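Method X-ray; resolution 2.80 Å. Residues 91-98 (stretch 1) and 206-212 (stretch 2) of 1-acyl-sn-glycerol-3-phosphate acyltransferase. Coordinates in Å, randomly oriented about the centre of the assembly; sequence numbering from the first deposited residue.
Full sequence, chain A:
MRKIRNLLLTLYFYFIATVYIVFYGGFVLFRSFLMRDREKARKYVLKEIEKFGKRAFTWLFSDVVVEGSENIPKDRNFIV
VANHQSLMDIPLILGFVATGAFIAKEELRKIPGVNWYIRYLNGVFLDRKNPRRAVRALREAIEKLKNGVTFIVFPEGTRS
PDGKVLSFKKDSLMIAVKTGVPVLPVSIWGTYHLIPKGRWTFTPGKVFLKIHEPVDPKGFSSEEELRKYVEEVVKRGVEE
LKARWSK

Stretch 1 (91-98) PLILGFVA
Stretch 2 (206-212) KVFLKIH

One methyl, Leu 209 CD1, carries much of this contact: it meets three residues of the other stretch. Leu 209 CD1 lies 4.0 Å from Leu 92 CG, 3.5 Å from Phe 96 CB and 3.8 Å from Val 97 CG2. No hydrogen bond crosses; the side-chain pairs that meet are apolar.

Stretch 1 enters as helix, begun earlier in the chain, with phi/psi near -60/-45 through Leu 94. Then come Gly 95 -82/-19, Phe 96 -132/1, Val 97 -137/-53 and Ala 98 -169/138. Gly 95 N donates a hydrogen bond to Pro 91 O at 2.9 Å. Val 97 N and Ala 98 N both donate hydrogen bonds to Ile 93 O, each at 2.9 Å. Residues 207-211 form an extended strand (phi -93 to -144, psi 116 to 151). The axes approach to 10.6 Å, and their N-to-C directions differ by 59° (signed crossing angle -59°). In register, Phe 96 CA is 8.4 Å from Leu 209 CA, and Val 97 CA is 7.9 Å from Ile 211 CA.

The strand alternates. From CA to CB, Val 207 (t), Leu 209 (t, t) and Ile 211 (m, t) point toward stretch 1; Phe 208 points away. Leu 92 (t, p) places CD1 3.8 Å from Val 207 CG1. Val 97 (t) places CG2 4.0 Å from Ile 211 CD1. These are van der Waals contacts between buried aliphatic side chains. That same Ile 211 CD1 lies 3.9 Å from Phe 96 O, a contact only, since a methyl is no conventional donor. Phe 96 (m, chi2 -85°) starts toward the strand, but its ring end leads away. The contact buries 277 Å² in total.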

# COMPACT_ATOMS: atom_id res chain seq x y z
N PRO A 91 -2.71 -1.76 3.87
CA PRO A 91 -2.44 -3.11 4.40
C PRO A 91 -2.34 -4.16 3.28
O PRO A 91 -1.51 -5.09 3.37
CB PRO A 91 -3.64 -3.41 5.34
CG PRO A 91 -4.59 -2.27 5.20
CD PRO A 91 -3.82 -1.09 4.60
N LEU A 92 -3.18 -4.02 2.26
CA LEU A 92 -3.14 -4.89 1.11
C LEU A 92 -1.77 -4.86 0.44
O LEU A 92 -1.16 -5.91 0.31
CB LEU A 92 -4.21 -4.50 0.09
CG LEU A 92 -4.30 -5.28 -1.20
CD1 LEU A 92 -4.77 -6.64 -0.85
CD2 LEU A 92 -5.23 -4.65 -2.17
N ILE A 93 -1.27 -3.69 0.00
CA ILE A 93 0.05 -3.64 -0.67
C ILE A 93 1.14 -4.21 0.32
O ILE A 93 2.05 -4.94 -0.11
CB ILE A 93 0.50 -2.23 -1.12
CG1 ILE A 93 -0.54 -1.43 -1.91
CG2 ILE A 93 1.77 -2.29 -1.92
CD1 ILE A 93 -0.94 -2.01 -3.21
N LEU A 94 1.05 -3.85 1.62
CA LEU A 94 2.05 -4.24 2.63
C LEU A 94 2.14 -5.76 2.74
O LEU A 94 3.22 -6.33 2.73
CB LEU A 94 1.74 -3.63 3.99
CG LEU A 94 2.06 -2.14 4.22
CD1 LEU A 94 1.65 -1.55 5.57
CD2 LEU A 94 3.54 -1.94 4.05
N GLY A 95 0.98 -6.39 2.80
CA GLY A 95 0.91 -7.82 3.02
C GLY A 95 1.12 -8.70 1.81
O GLY A 95 1.44 -9.87 1.95
N PHE A 96 0.98 -8.14 0.62
CA PHE A 96 0.98 -8.95 -0.58
C PHE A 96 1.86 -8.47 -1.71
O PHE A 96 1.88 -9.08 -2.76
CB PHE A 96 -0.46 -9.04 -1.10
CG PHE A 96 -1.38 -9.80 -0.19
CD1 PHE A 96 -1.46 -11.18 -0.26
CD2 PHE A 96 -2.15 -9.15 0.70
CE1 PHE A 96 -2.28 -11.88 0.55
CE2 PHE A 96 -3.00 -9.86 1.52
CZ PHE A 96 -3.08 -11.22 1.43
N VAL A 97 2.58 -7.36 -1.53
CA VAL A 97 3.46 -6.85 -2.59
C VAL A 97 4.79 -6.39 -2.02
O VAL A 97 5.84 -6.83 -2.48
CB VAL A 97 2.80 -5.67 -3.30
CG1 VAL A 97 3.69 -5.13 -4.41
CG2 VAL A 97 1.39 -6.02 -3.74
N ALA A 98 4.76 -5.53 -1.00
CA ALA A 98 5.95 -4.85 -0.54
C ALA A 98 5.78 -4.12 0.78
O ALA A 98 4.78 -3.45 0.97
CB ALA A 98 6.34 -3.87 -1.62
N LYS A 206 -14.44 -10.30 -1.76
CA LYS A 206 -13.13 -10.76 -2.24
C LYS A 206 -12.29 -9.56 -2.66
O LYS A 206 -12.81 -8.62 -3.24
CB LYS A 206 -13.32 -11.66 -3.43
CG LYS A 206 -14.32 -12.77 -3.19
CD LYS A 206 -14.41 -13.74 -4.35
CE LYS A 206 -15.49 -13.33 -5.33
NZ LYS A 206 -15.20 -14.13 -6.54
N VAL A 207 -11.01 -9.57 -2.36
CA VAL A 207 -10.09 -8.58 -2.91
C VAL A 207 -9.18 -9.28 -3.92
O VAL A 207 -8.71 -10.41 -3.65
CB VAL A 207 -9.25 -7.95 -1.79
CG1 VAL A 207 -8.24 -6.95 -2.33
CG2 VAL A 207 -10.18 -7.30 -0.79
N PHE A 208 -8.94 -8.63 -5.06
CA PHE A 208 -7.99 -9.09 -6.07
C PHE A 208 -6.91 -8.07 -6.28
O PHE A 208 -7.13 -6.89 -6.22
CB PHE A 208 -8.69 -9.25 -7.40
CG PHE A 208 -9.78 -10.23 -7.39
CD1 PHE A 208 -11.04 -9.86 -6.98
CD2 PHE A 208 -9.51 -11.57 -7.69
CE1 PHE A 208 -12.06 -10.81 -6.96
CE2 PHE A 208 -10.52 -12.52 -7.66
CZ PHE A 208 -11.80 -12.15 -7.31
N LEU A 209 -5.75 -8.53 -6.65
CA LEU A 209 -4.56 -7.72 -6.73
C LEU A 209 -3.83 -8.25 -7.92
O LEU A 209 -3.59 -9.45 -8.00
CB LEU A 209 -3.75 -7.99 -5.46
CG LEU A 209 -2.89 -6.88 -4.96
CD1 LEU A 209 -2.11 -7.41 -3.76
CD2 LEU A 209 -1.96 -6.52 -6.08
N LYS A 210 -3.51 -7.41 -8.88
CA LYS A 210 -2.69 -7.84 -10.04
C LYS A 210 -1.39 -7.00 -10.13
O LYS A 210 -1.41 -5.80 -10.38
CB LYS A 210 -3.50 -7.76 -11.33
CG LYS A 210 -2.69 -8.12 -12.56
CD LYS A 210 -3.54 -8.60 -13.71
CE LYS A 210 -2.68 -8.69 -14.94
NZ LYS A 210 -3.54 -9.22 -16.02
N ILE A 211 -0.28 -7.71 -9.97
CA ILE A 211 1.04 -7.17 -10.06
C ILE A 211 1.57 -7.33 -11.50
O ILE A 211 1.62 -8.42 -12.01
CB ILE A 211 1.96 -7.87 -9.08
CG1 ILE A 211 1.35 -7.90 -7.68
CG2 ILE A 211 3.25 -7.08 -8.96
CD1 ILE A 211 2.18 -8.62 -6.61
N HIS A 212 1.95 -6.23 -12.13
CA HIS A 212 2.35 -6.15 -13.51
C HIS A 212 3.87 -6.11 -13.65
O HIS A 212 4.59 -6.01 -12.66
CB HIS A 212 1.81 -4.85 -14.06
CG HIS A 212 0.32 -4.73 -14.04
ND1 HIS A 212 -0.50 -5.52 -14.79
CD2 HIS A 212 -0.50 -3.88 -13.38
CE1 HIS A 212 -1.76 -5.19 -14.58
NE2 HIS A 212 -1.78 -4.19 -13.73